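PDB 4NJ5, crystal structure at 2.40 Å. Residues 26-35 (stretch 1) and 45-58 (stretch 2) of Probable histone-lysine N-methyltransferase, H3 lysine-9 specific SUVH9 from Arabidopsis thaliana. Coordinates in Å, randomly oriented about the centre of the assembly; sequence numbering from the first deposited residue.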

# COMPACT_ATOMS: atom_id res chain seq x y z
N LEU A 26 -5.19 9.34 9.72
CA LEU A 26 -5.47 9.45 11.15
C LEU A 26 -4.42 8.70 11.98
O LEU A 26 -3.86 9.25 12.94
N ARG A 27 -4.17 7.44 11.61
CA ARG A 27 -3.11 6.67 12.25
C ARG A 27 -1.82 7.46 12.28
O ARG A 27 -1.22 7.65 13.35
N MET A 28 -1.39 7.92 11.11
CA MET A 28 -0.13 8.65 11.00
C MET A 28 -0.13 9.89 11.89
O MET A 28 0.90 10.24 12.48
N PHE A 29 -1.28 10.54 12.02
CA PHE A 29 -1.39 11.72 12.86
C PHE A 29 -1.21 11.39 14.34
O PHE A 29 -0.50 12.10 15.06
N LEU A 30 -1.86 10.32 14.79
CA LEU A 30 -1.73 9.86 16.17
C LEU A 30 -0.28 9.50 16.48
O LEU A 30 0.24 9.78 17.58
N MET A 31 0.37 8.88 15.49
CA MET A 31 1.79 8.57 15.61
C MET A 31 2.66 9.84 15.68
O MET A 31 3.62 9.90 16.46
N MET A 32 2.35 10.85 14.90
CA MET A 32 3.14 12.08 14.97
C MET A 32 2.93 12.76 16.32
O MET A 32 3.86 13.32 16.90
N GLU A 33 1.71 12.69 16.83
CA GLU A 33 1.39 13.34 18.09
C GLU A 33 2.12 12.68 19.25
O GLU A 33 2.69 13.37 20.10
N GLU A 34 2.13 11.35 19.27
CA GLU A 34 2.82 10.64 20.34
C GLU A 34 4.35 10.76 20.23
O GLU A 34 5.05 10.80 21.24
N ALA A 35 4.87 10.85 19.00
CA ALA A 35 6.31 10.79 18.76
C ALA A 35 6.93 12.15 18.96
O ALA A 35 8.15 12.30 19.07
N ALA A 45 5.30 -1.12 18.98
CA ALA A 45 4.19 -1.79 19.64
C ALA A 45 3.11 -0.73 19.75
O ALA A 45 1.97 -0.98 20.15
N ARG A 46 3.52 0.47 19.37
CA ARG A 46 2.70 1.66 19.36
C ARG A 46 1.80 1.63 18.13
O ARG A 46 0.71 2.21 18.13
N ALA A 47 2.25 0.93 17.09
CA ALA A 47 1.50 0.77 15.85
C ALA A 47 0.10 0.18 16.06
O ALA A 47 -0.89 0.73 15.57
N ASP A 48 0.01 -0.93 16.78
CA ASP A 48 -1.27 -1.60 17.00
C ASP A 48 -2.25 -0.76 17.82
O ASP A 48 -3.43 -0.64 17.47
N GLY A 49 -1.75 -0.17 18.90
CA GLY A 49 -2.56 0.69 19.74
C GLY A 49 -3.06 1.90 18.99
O GLY A 49 -4.23 2.30 19.14
N LYS A 50 -2.19 2.50 18.18
CA LYS A 50 -2.58 3.67 17.39
C LYS A 50 -3.57 3.30 16.29
O LYS A 50 -4.45 4.09 15.95
N ALA A 51 -3.42 2.10 15.76
CA ALA A 51 -4.37 1.57 14.79
C ALA A 51 -5.75 1.43 15.43
O ALA A 51 -6.77 1.84 14.85
N GLY A 52 -5.79 0.85 16.62
CA GLY A 52 -7.03 0.67 17.35
C GLY A 52 -7.68 1.99 17.69
O GLY A 52 -8.91 2.14 17.62
N LYS A 53 -6.86 2.97 18.07
CA LYS A 53 -7.38 4.29 18.40
C LYS A 53 -7.96 4.98 17.17
O LYS A 53 -9.03 5.59 17.24
N ALA A 54 -7.27 4.86 16.04
CA ALA A 54 -7.78 5.41 14.78
C ALA A 54 -9.13 4.78 14.45
O ALA A 54 -10.08 5.48 14.07
N GLY A 55 -9.22 3.47 14.62
CA GLY A 55 -10.48 2.77 14.46
C GLY A 55 -11.60 3.31 15.33
O GLY A 55 -12.68 3.62 14.82
N SER A 56 -11.36 3.43 16.63
CA SER A 56 -12.41 3.87 17.56
C SER A 56 -12.85 5.31 17.29
O SER A 56 -14.04 5.65 17.39
N MET A 57 -11.88 6.15 16.94
CA MET A 57 -12.17 7.53 16.57
C MET A 57 -13.02 7.59 15.30
O MET A 57 -13.94 8.40 15.21
N MET A 58 -12.73 6.74 14.33
CA MET A 58 -13.55 6.71 13.13
C MET A 58 -14.93 6.14 13.41
O MET A 58 -15.91 6.49 12.75

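The two helices cross at 124° between their N-to-C directions, with axes 8.8 Å apart at closest approach, and bury 686 Å² between them. The CA atoms of Arg27 and Ala54 approach to 5.5 Å, a spacing that the small methyl of Ala54 accommodates.

Leu30 is the clearest knob. With chi1 m and chi2 t, it sits among Lys50, Lys53, Ala54 and Met57: its CD1 lies 3.9 Å from Lys53 CB and its CD2 4.1 Å from Met57 SD. Leu26 also points toward the partner, but its chi1 of -141° falls between wells; in this conformation CD1 lies 4.0 Å from Ala54 CB, 3.9 Å from Met57 CB and 4.0 Å from Met58 CG. Met57 and Met58 share an m, t, p conformation, although only Met57 directs its CA-to-CB bond toward stretch 1.

Met31 starts sideways, yet its end comes nearer. Chi1 is m, while chi2 (-143°) and chi3 (99°) are off their wells, and the terminal CE reaches 3.5 Å from Ala47 CA and 3.9 Å from Lys50 CB.

Arg27 leaves its helix sideways and packs its aliphatic portion on alanines, CG 3.7 Å from Ala54 CB and CD 3.9 Å from Ala51 CB. Its NH1 donates to water 1 at 2.7 Å, and that water donates to Ala47 O at 2.9 Å, giving a bridge between helices that make no direct hydrogen bond.

At the other end, Glu34 (chi1 t, chi2 104°) forms a salt bridge through OE2 with Lys50 NZ. Lys50 has chi1 at -104°, between wells, which places CG 3.6 Å from Leu30 CB; chi2 p with chi3 and chi4 t then carries NZ to within 3.5 Å of Glu34 OE2. Glu34 OE2 and Arg46 NH1 form a long salt bridge of 3.6 Å, purely electrostatic because the oxygen lies well out of the guanidinium plane. Arg46 is poorly ordered, so its details deserve caution.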

# COMPACT_ATOMS: atom_id res chain seq x y z
CB LEU A 26 -6.86 8.92 11.47
CG LEU A 26 -7.71 9.65 12.51
CD1 LEU A 26 -8.72 8.68 13.11
CD2 LEU A 26 -6.86 10.27 13.61
CB ARG A 27 -2.86 5.36 11.50
CG ARG A 27 -3.67 4.17 11.96
CD ARG A 27 -3.01 2.87 11.51
NE ARG A 27 -2.52 2.94 10.14
CZ ARG A 27 -1.24 3.04 9.80
NH1 ARG A 27 -0.30 3.06 10.74
NH2 ARG A 27 -0.89 3.10 8.52
CB MET A 28 0.16 9.01 9.54
CG MET A 28 0.53 7.80 8.69
SD MET A 28 0.72 8.19 6.94
CE MET A 28 2.06 9.38 7.01
CB PHE A 29 -2.74 12.41 12.66
CG PHE A 29 -3.00 13.51 13.65
CD1 PHE A 29 -2.36 14.74 13.54
CD2 PHE A 29 -3.88 13.31 14.71
CE1 PHE A 29 -2.60 15.75 14.45
CE2 PHE A 29 -4.13 14.32 15.62
CZ PHE A 29 -3.48 15.54 15.50
CB LEU A 30 -2.63 8.65 16.40
CG LEU A 30 -4.12 8.96 16.29
CD1 LEU A 30 -4.96 7.70 16.43
CD2 LEU A 30 -4.51 9.99 17.35
CB MET A 31 2.25 7.65 14.47
CG MET A 31 1.37 6.42 14.29
SD MET A 31 2.23 4.91 13.85
CE MET A 31 2.29 4.15 15.47
CB MET A 32 2.79 13.03 13.81
CG MET A 32 3.41 12.64 12.48
SD MET A 32 5.22 12.71 12.54
CE MET A 32 5.49 14.47 12.68
CB GLU A 33 -0.13 13.35 18.34
CG GLU A 33 -0.90 14.34 17.47
CD GLU A 33 -0.40 15.78 17.60
OE1 GLU A 33 -0.96 16.54 18.42
OE2 GLU A 33 0.54 16.15 16.87
CB GLU A 34 2.39 9.17 20.38
CG GLU A 34 2.82 8.41 21.63
CD GLU A 34 1.67 8.20 22.61
OE1 GLU A 34 0.91 9.16 22.88
OE2 GLU A 34 1.54 7.07 23.13
CB ALA A 35 6.63 10.29 17.36
CB ALA A 45 4.60 -2.27 21.01
CB ARG A 46 3.65 2.86 19.30
CG ARG A 46 3.03 4.21 19.05
CD ARG A 46 4.11 5.06 18.39
NE ARG A 46 4.65 6.04 19.30
CZ ARG A 46 4.48 5.99 20.62
NH1 ARG A 46 3.78 5.00 21.21
NH2 ARG A 46 5.01 6.92 21.35
CB ALA A 47 2.29 -0.07 14.85
CB ASP A 48 -1.05 -2.98 17.63
CG ASP A 48 -0.47 -3.99 16.66
OD1 ASP A 48 0.14 -3.58 15.66
OD2 ASP A 48 -0.64 -5.21 16.90
CB LYS A 50 -1.34 4.36 16.81
CG LYS A 50 -0.96 5.65 17.54
CD LYS A 50 -1.02 5.49 19.04
CE LYS A 50 -0.85 6.83 19.74
NZ LYS A 50 -1.33 6.81 21.15
CB ALA A 51 -3.89 0.24 14.26
CB LYS A 53 -6.29 5.16 19.03
CG LYS A 53 -6.84 6.41 19.69
CD LYS A 53 -7.97 6.06 20.64
CE LYS A 53 -8.40 7.25 21.48
NZ LYS A 53 -8.90 8.38 20.64
CB ALA A 54 -6.79 5.17 13.66
CB SER A 56 -11.96 3.72 19.01
OG SER A 56 -10.99 4.69 19.35
CB MET A 57 -10.89 8.32 16.36
CG MET A 57 -10.14 8.61 17.64
SD MET A 57 -8.63 9.53 17.33
CE MET A 57 -9.30 11.08 16.72
CB MET A 58 -12.86 5.95 12.00
CG MET A 58 -11.75 6.75 11.35
SD MET A 58 -11.04 5.92 9.93
CE MET A 58 -12.42 5.97 8.79
O HOH W 1 -0.51 2.71 13.43